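Local coordinates for protein beta-N-acetylhexosaminidase (Bacteroides fragilis, PDB 4PYS) that probably removes terminal N-acetylhexosamine residues from glycans, as a family 20 glycoside hydrolase with a TIM-barrel catalytic domain, at residues Ser479-Phe484 with Tyr489-Ala494; Ile454-Glu459 with Asp471-Lys476; Lys150-Met155 with Ser444-Arg449; Met158-Tyr163 with Gln460-Gly465; Gln108-Thr111 with Gly116-Phe119. One frame throughout, in Å; residues are numbered along the deposited sequence. Where two conformers were deposited one is given.

Contact 1. Residues Ser479-Phe484 with Tyr489-Ala494; sequences SKQLWF and YSFGPA
At the C-terminal end of helix 470-486 the chain doubles back on itself, and Gln481 and Phe484 on the helix meet Tyr489 and Phe491 of the returning loop. The turn is closed through the backbone: Tyr489 N donates to Phe484 O at 3.2 Å, with an N-H...O angle of 159°. Phe491 then folds inward against the helix. Gln481 CG lies almost exactly over the centre of the Phe491 ring, 3.8 Å from its centroid, as a CH-pi contact. The extended Gln481 chain, its CG anti to the backbone N (chi1 176°), carries the amide on across the same face, where amide and ring planes are only 7° apart. Its NE2 is tied down by Glu485 OE2, which holds the amide in place. At the rim of the Phe491 ring, near its plane, Phe484 CB reaches CE1 at 3.6 Å, while Phe484 CD2 is 3.9 Å from Phe491 CZ. Phe451 meets the rings of both Tyr489 and Phe491. Beyond the turn, Tyr489 OH bonds to Lys151 O, and Phe484 and Tyr489 both pack on Met158, so the loop is seated on helix 146-158 of the barrel.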
# COMPACT_ATOMS: atom_id res chain seq x y z
N SER A 479 -23.35 8.35 2.19
CA SER A 479 -24.17 7.49 3.04
C SER A 479 -23.35 6.66 4.02
O SER A 479 -23.84 6.27 5.08
CB SER A 479 -25.01 6.54 2.17
OG SER A 479 -25.94 7.29 1.42
N LYS A 480 -22.10 6.40 3.65
CA LYS A 480 -21.23 5.59 4.49
C LYS A 480 -20.31 6.45 5.35
O LYS A 480 -19.62 5.93 6.24
CB LYS A 480 -20.40 4.65 3.60
CG LYS A 480 -20.08 3.31 4.23
CD LYS A 480 -21.35 2.52 4.49
CE LYS A 480 -21.06 1.27 5.27
NZ LYS A 480 -22.31 0.56 5.62
N GLN A 481 -20.30 7.76 5.10
CA GLN A 481 -19.32 8.65 5.73
C GLN A 481 -19.26 8.55 7.25
O GLN A 481 -18.17 8.41 7.82
CB GLN A 481 -19.55 10.11 5.30
CG GLN A 481 -18.62 11.10 6.01
CD GLN A 481 -18.82 12.53 5.54
OE1 GLN A 481 -19.53 12.78 4.56
NE2 GLN A 481 -18.21 13.48 6.23
N LEU A 482 -20.40 8.64 7.93
CA LEU A 482 -20.36 8.63 9.38
C LEU A 482 -19.84 7.28 9.91
O LEU A 482 -19.12 7.25 10.91
CB LEU A 482 -21.72 8.99 9.99
CG LEU A 482 -21.77 9.36 11.47
CD1 LEU A 482 -20.63 10.30 11.88
CD2 LEU A 482 -23.11 9.99 11.77
N TRP A 483 -20.19 6.19 9.24
CA TRP A 483 -19.64 4.88 9.64
C TRP A 483 -18.11 4.88 9.56
O TRP A 483 -17.44 4.40 10.46
CB TRP A 483 -20.22 3.71 8.82
CG TRP A 483 -19.68 2.37 9.34
CD1 TRP A 483 -20.15 1.65 10.40
CD2 TRP A 483 -18.55 1.63 8.83
NE1 TRP A 483 -19.39 0.51 10.58
CE2 TRP A 483 -18.41 0.48 9.63
CE3 TRP A 483 -17.66 1.83 7.76
CZ2 TRP A 483 -17.40 -0.47 9.40
CZ3 TRP A 483 -16.65 0.89 7.54
CH2 TRP A 483 -16.54 -0.25 8.36
N PHE A 484 -17.56 5.43 8.47
CA PHE A 484 -16.12 5.49 8.34
C PHE A 484 -15.53 6.38 9.42
O PHE A 484 -14.47 6.09 9.97
CB PHE A 484 -15.71 6.01 6.97
CG PHE A 484 -15.80 4.98 5.87
CD1 PHE A 484 -15.08 3.80 5.94
CD2 PHE A 484 -16.60 5.21 4.75
CE1 PHE A 484 -15.14 2.85 4.92
CE2 PHE A 484 -16.67 4.26 3.73
CZ PHE A 484 -15.95 3.08 3.81
N TYR A 489 -11.69 7.51 10.85
CA TYR A 489 -11.19 8.18 9.65
C TYR A 489 -11.96 9.47 9.34
O TYR A 489 -13.09 9.41 8.85
CB TYR A 489 -11.23 7.23 8.46
CG TYR A 489 -10.46 5.97 8.78
CD1 TYR A 489 -9.07 5.95 8.71
CD2 TYR A 489 -11.12 4.82 9.20
CE1 TYR A 489 -8.36 4.80 9.03
CE2 TYR A 489 -10.42 3.67 9.52
CZ TYR A 489 -9.04 3.67 9.43
OH TYR A 489 -8.33 2.52 9.76
N SER A 490 -11.32 10.61 9.61
CA SER A 490 -11.91 11.92 9.32
C SER A 490 -11.91 12.17 7.81
O SER A 490 -10.97 11.78 7.13
CB SER A 490 -11.12 13.03 10.02
OG SER A 490 -11.07 12.82 11.41
N PHE A 491 -12.94 12.82 7.30
CA PHE A 491 -13.01 13.16 5.88
C PHE A 491 -12.55 14.57 5.58
O PHE A 491 -12.89 15.50 6.31
CB PHE A 491 -14.45 13.01 5.39
CG PHE A 491 -14.82 11.59 5.03
CD1 PHE A 491 -14.48 10.54 5.87
CD2 PHE A 491 -15.52 11.32 3.87
CE1 PHE A 491 -14.81 9.23 5.54
CE2 PHE A 491 -15.87 10.02 3.54
CZ PHE A 491 -15.52 8.98 4.37
N GLY A 492 -11.79 14.74 4.50
CA GLY A 492 -11.55 16.08 3.97
C GLY A 492 -12.62 16.41 2.93
O GLY A 492 -13.59 15.66 2.80
N PRO A 493 -12.44 17.52 2.18
CA PRO A 493 -13.45 17.89 1.17
C PRO A 493 -13.45 16.92 -0.01
O PRO A 493 -12.41 16.34 -0.35
CB PRO A 493 -13.03 19.31 0.74
CG PRO A 493 -11.54 19.35 0.99
CD PRO A 493 -11.31 18.47 2.21
N ALA A 494 -14.62 16.72 -0.61
CA ALA A 494 -14.75 15.76 -1.71
C ALA A 494 -14.63 16.45 -3.06
O ALA A 494 -13.91 15.99 -3.96
CB ALA A 494 -16.10 15.04 -1.62

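Contact 2. Residues Ile454-Glu459 with Asp471-Lys476; sequences ILALAE and DEFYGK. With FMT (formic acid), chain K.
Phe473 makes all of the close apolar contacts here, pushing its ring from helix 470-486 against Leu455, Ala456 and Glu459 of helix 453-462. The ring tip does most of the touching: CZ is 3.5 Å from Ala456 CA and 3.8 Å from Ala456 CB, and Leu455 C lies at the ring edge, 3.8 Å from the same CZ. On the neighbouring corner, Phe473 CE1 meets Glu459 CB at 4.0 Å. With chi1 at 169° the ring points at helix 453-462, and Tyr413 stacks on it.

The polar ends lie to one side. Glu459 OE2 and Lys476 NZ stay 4.6 Å apart, too far for a salt bridge; Thr14 OG1 bonds to both, and Lys476 pairs with Glu468. A formic acid, probably from the crystallisation liquor and hydrogen-bonded to Ile11 N, takes a weak bond from Lys476 NZ.

With segment axes 11.2 Å apart at 119°, a single aromatic bridges two steeply crossed helices, the final helix of the TIM barrel and helix 470-486, which follows it in the chain.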
# COMPACT_ATOMS: atom_id res chain seq x y z
N ILE A 454 -9.60 8.27 -1.41
CA ILE A 454 -9.15 6.87 -1.40
C ILE A 454 -10.30 5.89 -1.67
O ILE A 454 -10.10 4.76 -2.13
CB ILE A 454 -8.42 6.49 -0.09
CG1 ILE A 454 -7.64 5.18 -0.29
CG2 ILE A 454 -9.39 6.40 1.08
CD1 ILE A 454 -6.38 5.10 0.48
N LEU A 455 -11.54 6.31 -1.39
CA LEU A 455 -12.65 5.41 -1.61
C LEU A 455 -12.86 5.17 -3.10
O LEU A 455 -13.29 4.10 -3.51
CB LEU A 455 -13.94 5.99 -0.99
CG LEU A 455 -13.92 6.14 0.53
CD1 LEU A 455 -15.20 6.82 1.01
CD2 LEU A 455 -13.79 4.77 1.17
N ALA A 456 -12.56 6.18 -3.91
CA ALA A 456 -12.70 6.03 -5.35
C ALA A 456 -11.62 5.10 -5.87
O ALA A 456 -11.85 4.27 -6.74
CB ALA A 456 -12.64 7.38 -6.04
N LEU A 457 -10.42 5.23 -5.30
CA LEU A 457 -9.32 4.34 -5.67
C LEU A 457 -9.62 2.91 -5.26
O LEU A 457 -9.41 1.97 -6.04
CB LEU A 457 -7.99 4.83 -5.06
CG LEU A 457 -7.54 6.18 -5.64
CD1 LEU A 457 -6.35 6.76 -4.87
CD2 LEU A 457 -7.22 6.04 -7.13
N ALA A 458 -10.12 2.71 -4.04
CA ALA A 458 -10.49 1.36 -3.59
C ALA A 458 -11.57 0.75 -4.45
O ALA A 458 -11.57 -0.45 -4.72
CB ALA A 458 -10.94 1.38 -2.13
N GLU A 459 -12.52 1.58 -4.89
CA GLU A 459 -13.60 1.09 -5.76
C GLU A 459 -13.02 0.64 -7.10
O GLU A 459 -13.38 -0.42 -7.64
CB GLU A 459 -14.61 2.23 -5.97
CG GLU A 459 -15.84 1.84 -6.78
CD GLU A 459 -16.88 1.11 -5.96
OE1 GLU A 459 -16.61 0.80 -4.79
OE2 GLU A 459 -17.98 0.84 -6.49
N ASP A 471 -22.59 10.04 -9.70
CA ASP A 471 -23.67 10.44 -8.80
C ASP A 471 -24.01 9.28 -7.87
O ASP A 471 -24.21 9.48 -6.67
CB ASP A 471 -24.91 10.87 -9.57
CG ASP A 471 -24.68 12.11 -10.41
OD1 ASP A 471 -23.90 12.99 -10.00
OD2 ASP A 471 -25.30 12.20 -11.49
N GLU A 472 -24.06 8.06 -8.41
CA GLU A 472 -24.33 6.90 -7.57
C GLU A 472 -23.21 6.63 -6.58
O GLU A 472 -23.45 6.36 -5.39
CB GLU A 472 -24.59 5.64 -8.40
CG GLU A 472 -24.81 4.42 -7.53
CD GLU A 472 -25.18 3.17 -8.32
OE1 GLU A 472 -24.96 3.16 -9.55
OE2 GLU A 472 -25.70 2.21 -7.71
N PHE A 473 -21.97 6.69 -7.07
CA PHE A 473 -20.82 6.45 -6.23
C PHE A 473 -20.71 7.49 -5.11
O PHE A 473 -20.49 7.14 -3.95
CB PHE A 473 -19.55 6.48 -7.06
CG PHE A 473 -18.32 6.51 -6.23
CD1 PHE A 473 -17.90 5.35 -5.58
CD2 PHE A 473 -17.60 7.69 -6.06
CE1 PHE A 473 -16.76 5.38 -4.77
CE2 PHE A 473 -16.47 7.71 -5.26
CZ PHE A 473 -16.06 6.56 -4.62
N TYR A 474 -20.87 8.76 -5.46
CA TYR A 474 -20.79 9.83 -4.46
C TYR A 474 -21.90 9.70 -3.41
O TYR A 474 -21.69 9.97 -2.22
CB TYR A 474 -20.84 11.18 -5.18
CG TYR A 474 -20.70 12.39 -4.28
CD1 TYR A 474 -19.73 12.43 -3.29
CD2 TYR A 474 -21.52 13.49 -4.45
CE1 TYR A 474 -19.60 13.56 -2.46
CE2 TYR A 474 -21.40 14.61 -3.64
CZ TYR A 474 -20.43 14.63 -2.65
OH TYR A 474 -20.32 15.75 -1.85
N GLY A 475 -23.09 9.27 -3.84
CA GLY A 475 -24.18 9.04 -2.90
C GLY A 475 -23.81 7.97 -1.88
O GLY A 475 -24.16 8.08 -0.70
N LYS A 476 -23.10 6.94 -2.33
CA LYS A 476 -22.65 5.88 -1.44
C LYS A 476 -21.61 6.41 -0.46
O LYS A 476 -21.67 6.10 0.73
CB LYS A 476 -22.02 4.73 -2.24
CG LYS A 476 -23.02 3.96 -3.12
CD LYS A 476 -22.26 2.83 -3.85
CE LYS A 476 -23.14 2.13 -4.85
NZ LYS A 476 -22.42 0.99 -5.47
C FMT K . -23.16 -1.48 -2.00
O1 FMT K . -23.54 -1.25 -3.16
O2 FMT K . -23.58 -2.39 -1.29

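Contact 3. Residues Lys150-Met155 with Ser444-Arg449; sequences KKYIDM and SMIDRR
Asp447 splits its carboxylate between two donors of helix 146-158, Lys151 and Tyr152. Lys151 NZ forms a salt bridge with OD2 at 2.7 Å, arriving on the syn side, 22° out of the carboxylate plane. Tyr152 OH donates to OD1 at 2.6 Å from above that plane, the ring and carboxylate standing 74° apart. The lysine chain is extended throughout (chi1 167°) and passes its CG over the centre of the Tyr152 ring. Two of the four atoms have a further partner: Lys151 NZ also donates to Gly488 O, and Asp447 OD2 accepts a weak bond from Ser490 N. The negative charge would thus be well compensated inside a buried contact. Ile446 CG2 packs against the hydroxyl end of the ring, 3.2 Å from Tyr152 OH. Within segment 444-449, Arg448 NH2 and Arg449 NH1 take up the carbonyls of Ser444 and Met445. Tyr152 rests on Phe135 and Ile446 on Leu435, which places this buried salt bridge and tyrosine hydrogen bond outside the closure of the TIM barrel, where its first strand, 132-138, pairs with its last, 428-435.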
# COMPACT_ATOMS: atom_id res chain seq x y z
N LYS A 150 -0.41 1.31 12.13
CA LYS A 150 -1.48 0.30 12.23
C LYS A 150 -2.82 0.83 11.71
O LYS A 150 -3.55 0.09 11.06
CB LYS A 150 -1.64 -0.17 13.68
CG LYS A 150 -0.50 -1.07 14.16
CD LYS A 150 -0.71 -1.46 15.60
CE LYS A 150 0.38 -2.40 16.08
NZ LYS A 150 0.18 -2.75 17.51
N LYS A 151 -3.12 2.09 11.99
CA LYS A 151 -4.37 2.70 11.54
C LYS A 151 -4.52 2.63 10.03
O LYS A 151 -5.61 2.36 9.51
CB LYS A 151 -4.44 4.16 12.00
CG LYS A 151 -5.55 4.99 11.31
CD LYS A 151 -5.66 6.38 11.93
CE LYS A 151 -6.74 7.23 11.21
NZ LYS A 151 -6.88 8.59 11.85
N TYR A 152 -3.43 2.86 9.31
CA TYR A 152 -3.52 2.85 7.85
C TYR A 152 -3.43 1.46 7.24
O TYR A 152 -3.97 1.21 6.16
CB TYR A 152 -2.53 3.86 7.24
CG TYR A 152 -2.97 5.24 7.65
CD1 TYR A 152 -4.14 5.78 7.15
CD2 TYR A 152 -2.26 5.96 8.59
CE1 TYR A 152 -4.59 7.03 7.55
CE2 TYR A 152 -2.69 7.22 8.99
CZ TYR A 152 -3.85 7.74 8.48
OH TYR A 152 -4.28 8.98 8.90
N ILE A 153 -2.78 0.54 7.95
CA ILE A 153 -2.85 -0.87 7.57
C ILE A 153 -4.29 -1.36 7.75
O ILE A 153 -4.86 -2.05 6.89
CB ILE A 153 -1.89 -1.70 8.42
CG1 ILE A 153 -0.45 -1.41 7.99
CG2 ILE A 153 -2.23 -3.20 8.33
CD1 ILE A 153 0.62 -2.03 8.89
N ASP A 154 -4.89 -0.99 8.88
CA ASP A 154 -6.28 -1.35 9.14
C ASP A 154 -7.19 -0.74 8.08
O ASP A 154 -8.14 -1.39 7.61
CB ASP A 154 -6.67 -0.85 10.54
CG ASP A 154 -7.89 -1.56 11.10
OD1 ASP A 154 -7.98 -2.81 10.97
OD2 ASP A 154 -8.76 -0.87 11.67
N MSE A 155 -6.91 0.50 7.67
CA MSE A 155 -7.69 1.13 6.60
C MSE A 155 -7.58 0.35 5.30
O MSE A 155 -8.58 0.11 4.61
CB MSE A 155 -7.20 2.57 6.36
CG MSE A 155 -7.89 3.20 5.17
SE MSE A 155 -6.89 4.72 4.47
CE MSE A 155 -5.44 3.71 3.66
N SER A 444 -1.72 14.48 12.05
CA SER A 444 -3.05 15.10 12.14
C SER A 444 -3.55 15.63 10.79
O SER A 444 -4.71 16.04 10.66
CB SER A 444 -3.03 16.24 13.15
OG SER A 444 -2.16 17.28 12.71
N MSE A 445 -2.66 15.63 9.80
CA MSE A 445 -2.96 16.19 8.48
C MSE A 445 -3.23 15.12 7.44
O MSE A 445 -3.59 15.42 6.29
CB MSE A 445 -1.80 17.08 8.01
CG MSE A 445 -1.66 18.34 8.81
SE MSE A 445 0.04 19.23 8.50
CE MSE A 445 -0.07 19.41 6.62
N ILE A 446 -3.08 13.86 7.83
CA ILE A 446 -3.20 12.78 6.85
C ILE A 446 -4.63 12.51 6.37
O ILE A 446 -4.88 12.47 5.17
CB ILE A 446 -2.56 11.48 7.36
CG1 ILE A 446 -1.06 11.70 7.60
CG2 ILE A 446 -2.78 10.35 6.37
CD1 ILE A 446 -0.33 10.51 8.25
N ASP A 447 -5.57 12.32 7.30
CA ASP A 447 -6.92 11.88 6.91
C ASP A 447 -7.63 12.84 5.94
O ASP A 447 -8.34 12.39 5.04
CB ASP A 447 -7.81 11.69 8.15
CG ASP A 447 -7.52 10.40 8.89
OD1 ASP A 447 -6.76 9.56 8.36
OD2 ASP A 447 -8.05 10.23 10.01
N ARG A 448 -7.43 14.14 6.11
CA ARG A 448 -8.17 15.10 5.27
C ARG A 448 -7.70 15.05 3.82
O ARG A 448 -8.40 15.51 2.91
CB ARG A 448 -8.07 16.52 5.83
CG ARG A 448 -6.72 17.17 5.60
CD ARG A 448 -6.61 18.45 6.41
NE ARG A 448 -6.20 18.19 7.79
CZ ARG A 448 -5.82 19.13 8.64
NH1 ARG A 448 -5.82 20.40 8.26
NH2 ARG A 448 -5.45 18.81 9.88
N ARG A 449 -6.52 14.47 3.60
CA ARG A 449 -6.01 14.24 2.25
C ARG A 449 -6.45 12.87 1.72
O ARG A 449 -6.82 12.71 0.55
CB ARG A 449 -4.47 14.28 2.28
CG ARG A 449 -3.89 15.68 2.40
CD ARG A 449 -2.50 15.63 3.05
NE ARG A 449 -1.84 16.93 2.96
CZ ARG A 449 -2.16 17.98 3.71
NH1 ARG A 449 -3.12 17.89 4.63
NH2 ARG A 449 -1.52 19.13 3.54

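Contact 4. Residues Met158-Tyr163 with Gln460-Gly465; sequences MLKMNY and QMWHSG
Lys160 lays its aliphatic chain over one face of the Trp462 indole. CD sits above the six-membered ring, 3.5 Å from its centroid and only 7° off the normal, a well-centred CH-pi contact. CB covers the neighbouring part of the ring system, 3.5 Å from Trp462 CE3. The chain bends at its last torsion (chi4 76°), and the amino group ends 5.6 Å from the centroid of the five-membered ring, so any cation-pi attraction is weak at most; NZ is hydrogen-bonded to Ser105 OG instead. The indole is fixed from its other end by Trp462 NE1, which bonds to Asp126 OD1. Beside this pair two selenomethionines meet: the methyl CE of Met161 touches Met461 SE at 3.8 Å, the two chains both extended beyond CG. The backbone explains how Lys160 gets there. Its positive phi (63°) makes it the C-prime residue of a Schellman motif, with Met161 N bonded to Ala156 O and Lys160 N to Ser157 O, which ends helix 146-158 and turns the chain toward strand 163-170. This first helix-to-strand link of the barrel is thereby packed against the end of helix 453-462, with helix 96-109 touching Lys160 through Tyr101 and strand 428-435 touching both selenomethionines through Ser433.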
# COMPACT_ATOMS: atom_id res chain seq x y z
N MSE A 158 -9.68 -2.63 5.48
CA MSE A 158 -11.08 -2.22 5.50
C MSE A 158 -11.60 -1.96 4.09
O MSE A 158 -12.78 -2.19 3.80
CB MSE A 158 -11.24 -0.95 6.36
CG MSE A 158 -12.65 -0.39 6.41
SE MSE A 158 -12.66 1.24 7.48
CE MSE A 158 -11.65 2.38 6.22
N LEU A 159 -10.71 -1.49 3.22
CA LEU A 159 -11.08 -1.12 1.86
C LEU A 159 -10.75 -2.25 0.88
O LEU A 159 -10.76 -2.05 -0.34
CB LEU A 159 -10.34 0.16 1.46
CG LEU A 159 -10.76 1.39 2.29
CD1 LEU A 159 -9.99 2.62 1.87
CD2 LEU A 159 -12.24 1.64 2.16
N LYS A 160 -10.46 -3.42 1.44
CA LYS A 160 -10.15 -4.64 0.68
C LYS A 160 -8.88 -4.58 -0.18
O LYS A 160 -8.75 -5.30 -1.16
CB LYS A 160 -11.37 -5.10 -0.14
CG LYS A 160 -12.60 -5.42 0.75
CD LYS A 160 -13.62 -6.26 -0.03
CE LYS A 160 -14.77 -6.74 0.84
NZ LYS A 160 -15.75 -5.62 1.15
N MSE A 161 -7.93 -3.74 0.21
CA MSE A 161 -6.61 -3.78 -0.41
C MSE A 161 -5.82 -4.94 0.13
O MSE A 161 -6.24 -5.58 1.10
CB MSE A 161 -5.89 -2.47 -0.15
CG MSE A 161 -6.68 -1.33 -0.73
SE MSE A 161 -5.68 0.33 -0.49
CE MSE A 161 -7.08 1.56 -1.12
N ASN A 162 -4.70 -5.25 -0.51
CA ASN A 162 -3.89 -6.36 -0.04
C ASN A 162 -2.42 -6.07 0.22
O ASN A 162 -1.70 -6.94 0.71
CB ASN A 162 -4.03 -7.62 -0.92
CG ASN A 162 -3.79 -7.35 -2.40
OD1 ASN A 162 -3.47 -6.23 -2.81
ND2 ASN A 162 -3.94 -8.41 -3.22
N TYR A 163 -1.96 -4.86 -0.10
CA TYR A 163 -0.57 -4.50 0.19
C TYR A 163 -0.50 -3.14 0.85
O TYR A 163 -1.21 -2.21 0.48
CB TYR A 163 0.29 -4.45 -1.09
CG TYR A 163 0.45 -5.77 -1.79
CD1 TYR A 163 1.43 -6.68 -1.39
CD2 TYR A 163 -0.37 -6.11 -2.85
CE1 TYR A 163 1.58 -7.91 -2.04
CE2 TYR A 163 -0.23 -7.34 -3.50
CZ TYR A 163 0.74 -8.23 -3.10
OH TYR A 163 0.87 -9.43 -3.76
N GLN A 460 -12.12 1.44 -7.66
CA GLN A 460 -11.50 1.10 -8.94
C GLN A 460 -10.65 -0.17 -8.83
O GLN A 460 -10.59 -0.97 -9.77
CB GLN A 460 -10.66 2.29 -9.42
CG GLN A 460 -11.55 3.43 -9.94
CD GLN A 460 -10.79 4.71 -10.21
OE1 GLN A 460 -9.64 4.87 -9.82
NE2 GLN A 460 -11.45 5.65 -10.87
N MSE A 461 -10.01 -0.35 -7.68
CA MSE A 461 -9.18 -1.55 -7.48
C MSE A 461 -10.02 -2.80 -7.33
O MSE A 461 -9.67 -3.86 -7.86
CB MSE A 461 -8.36 -1.38 -6.20
CG MSE A 461 -7.23 -0.35 -6.30
SE MSE A 461 -6.53 -0.03 -4.53
CE MSE A 461 -5.37 1.49 -4.96
N TRP A 462 -11.10 -2.71 -6.56
CA TRP A 462 -11.84 -3.93 -6.20
C TRP A 462 -13.05 -4.23 -7.08
O TRP A 462 -13.22 -5.36 -7.57
CB TRP A 462 -12.29 -3.85 -4.72
CG TRP A 462 -13.10 -5.07 -4.35
CD1 TRP A 462 -14.44 -5.27 -4.58
CD2 TRP A 462 -12.61 -6.25 -3.72
NE1 TRP A 462 -14.81 -6.53 -4.13
CE2 TRP A 462 -13.70 -7.14 -3.59
CE3 TRP A 462 -11.36 -6.65 -3.24
CZ2 TRP A 462 -13.58 -8.41 -3.00
CZ3 TRP A 462 -11.23 -7.91 -2.65
CH2 TRP A 462 -12.34 -8.78 -2.54
N HIS A 463 -13.92 -3.24 -7.27
CA HIS A 463 -15.21 -3.47 -7.93
C HIS A 463 -15.02 -3.88 -9.39
O HIS A 463 -14.16 -3.35 -10.08
CB HIS A 463 -16.06 -2.19 -7.83
CG HIS A 463 -17.40 -2.28 -8.51
ND1 HIS A 463 -17.84 -1.33 -9.40
CD2 HIS A 463 -18.39 -3.20 -8.41
CE1 HIS A 463 -19.04 -1.66 -9.84
NE2 HIS A 463 -19.40 -2.79 -9.26
N SER A 464 -15.82 -4.84 -9.83
CA SER A 464 -15.86 -5.27 -11.23
C SER A 464 -16.12 -4.06 -12.14
O SER A 464 -16.74 -3.08 -11.71
CB SER A 464 -16.95 -6.32 -11.43
OG SER A 464 -16.87 -7.38 -10.47
N GLY A 465 -15.69 -4.15 -13.39
CA GLY A 465 -15.91 -3.05 -14.33
C GLY A 465 -17.34 -3.02 -14.85
O GLY A 465 -17.57 -3.21 -16.05

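Contact 5. Residues Gln108-Thr111 with Gly116-Phe119; sequences QWNT and GLIF
A chi1 of 174° carries the Asn110 amide away from its own backbone N and out to Ile118, while a chi1 of 77° turns Thr111 OG1 toward the CB of the same isoleucine, 3.6 Å away. The motif is a tight helix-to-strand connection in the N-terminal domain characteristic of family 20 hexosaminidases, joining helix 96-109 to strand 117-126. Ile118 is gripped on both polar backbone atoms. Its N donates to Asn110 OD1 at 2.9 Å, nearly straight at 173°, and its O accepts from Thr111 N at 2.9 Å. The side-chain amide thus stands in for a backbone carbonyl at the strand edge. OD1 also accepts a weak bond from Gly112 N, as in an Asx turn, and Thr111 OG1 is bonded to Glu113. Leu117 CD2 packs against Asn110 ND2 at 3.6 Å. The Phe119 ring lies against the Asn110 backbone, its CE1 3.6 Å from Asn110 N. At the edge of the Trp109 indole, whose NE1 bonds to Pro120 O, Phe119 CD1 approaches Trp109 CD1 at 3.8 Å.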
# COMPACT_ATOMS: atom_id res chain seq x y z
N GLN A 108 -19.68 -3.90 7.56
CA GLN A 108 -20.50 -2.86 6.96
C GLN A 108 -21.95 -3.28 6.75
O GLN A 108 -22.83 -2.44 6.59
CB GLN A 108 -19.90 -2.40 5.63
CG GLN A 108 -18.58 -1.68 5.82
CD GLN A 108 -18.03 -1.10 4.54
OE1 GLN A 108 -18.77 -0.60 3.69
NE2 GLN A 108 -16.71 -1.17 4.39
N TRP A 109 -22.20 -4.59 6.74
CA TRP A 109 -23.54 -5.09 6.47
C TRP A 109 -24.40 -5.09 7.74
O TRP A 109 -25.62 -5.00 7.66
CB TRP A 109 -23.47 -6.49 5.84
CG TRP A 109 -24.77 -6.95 5.25
CD1 TRP A 109 -25.57 -7.95 5.71
CD2 TRP A 109 -25.40 -6.42 4.08
NE1 TRP A 109 -26.68 -8.07 4.90
CE2 TRP A 109 -26.60 -7.14 3.90
CE3 TRP A 109 -25.08 -5.40 3.18
CZ2 TRP A 109 -27.48 -6.87 2.83
CZ3 TRP A 109 -25.95 -5.14 2.12
CH2 TRP A 109 -27.13 -5.86 1.96
N ASN A 110 -23.76 -5.19 8.90
CA ASN A 110 -24.45 -5.05 10.18
C ASN A 110 -25.21 -3.71 10.22
O ASN A 110 -24.62 -2.67 9.91
CB ASN A 110 -23.42 -5.11 11.30
CG ASN A 110 -24.01 -4.83 12.67
OD1 ASN A 110 -25.16 -5.16 12.94
ND2 ASN A 110 -23.22 -4.21 13.54
N THR A 111 -26.49 -3.74 10.58
CA THR A 111 -27.28 -2.51 10.54
C THR A 111 -26.86 -1.52 11.63
O THR A 111 -26.97 -0.30 11.45
CB THR A 111 -28.79 -2.77 10.71
OG1 THR A 111 -29.08 -3.03 12.08
CG2 THR A 111 -29.24 -3.93 9.84
N GLY A 116 -25.34 -5.94 19.70
CA GLY A 116 -25.07 -7.16 18.96
C GLY A 116 -25.09 -6.91 17.47
O GLY A 116 -24.83 -5.79 17.01
N LEU A 117 -25.41 -7.94 16.70
CA LEU A 117 -25.35 -7.87 15.25
C LEU A 117 -26.72 -8.10 14.63
O LEU A 117 -27.50 -8.93 15.11
CB LEU A 117 -24.35 -8.90 14.73
CG LEU A 117 -22.90 -8.76 15.18
CD1 LEU A 117 -22.11 -9.96 14.73
CD2 LEU A 117 -22.29 -7.50 14.62
N ILE A 118 -27.02 -7.35 13.58
CA ILE A 118 -28.26 -7.54 12.84
C ILE A 118 -27.91 -7.52 11.37
O ILE A 118 -27.40 -6.52 10.86
CB ILE A 118 -29.29 -6.43 13.12
CG1 ILE A 118 -29.71 -6.44 14.58
CG2 ILE A 118 -30.51 -6.60 12.22
CD1 ILE A 118 -30.84 -5.50 14.90
N PHE A 119 -28.17 -8.64 10.69
CA PHE A 119 -27.80 -8.80 9.29
C PHE A 119 -29.02 -9.06 8.42
O PHE A 119 -29.67 -10.10 8.57
CB PHE A 119 -26.83 -9.97 9.13
CG PHE A 119 -25.50 -9.77 9.79
CD1 PHE A 119 -24.63 -8.78 9.34
CD2 PHE A 119 -25.10 -10.59 10.84
CE1 PHE A 119 -23.39 -8.61 9.94
CE2 PHE A 119 -23.87 -10.43 11.44
CZ PHE A 119 -23.01 -9.44 10.99
O HOH W 1 -24.02 -3.62 16.38

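Overall arrangement
From the N terminus, contact 5 comes first and closes the four-residue loop 112-115 in the N-terminal domain. Contacts 3 and 4 then span nearly 300 residues each, bringing the start of the catalytic barrel (helix 146-158 and the loop after it) to its end; their segments alternate, so they cross. Contact 4 likewise crosses contact 2, with which it shares helix 453-462, and Leu159 packs on Leu455. Contact 2 carries that helix to helix 470-486, which contact 1 follows in series, closing the link 485-488, the last turn of that helix and the bend after it. Phe484 of contact 1 touches Leu455 of contact 2. Lys480 NZ probably bonds to Gln108 O, tying helix 470-486 back to contact 5.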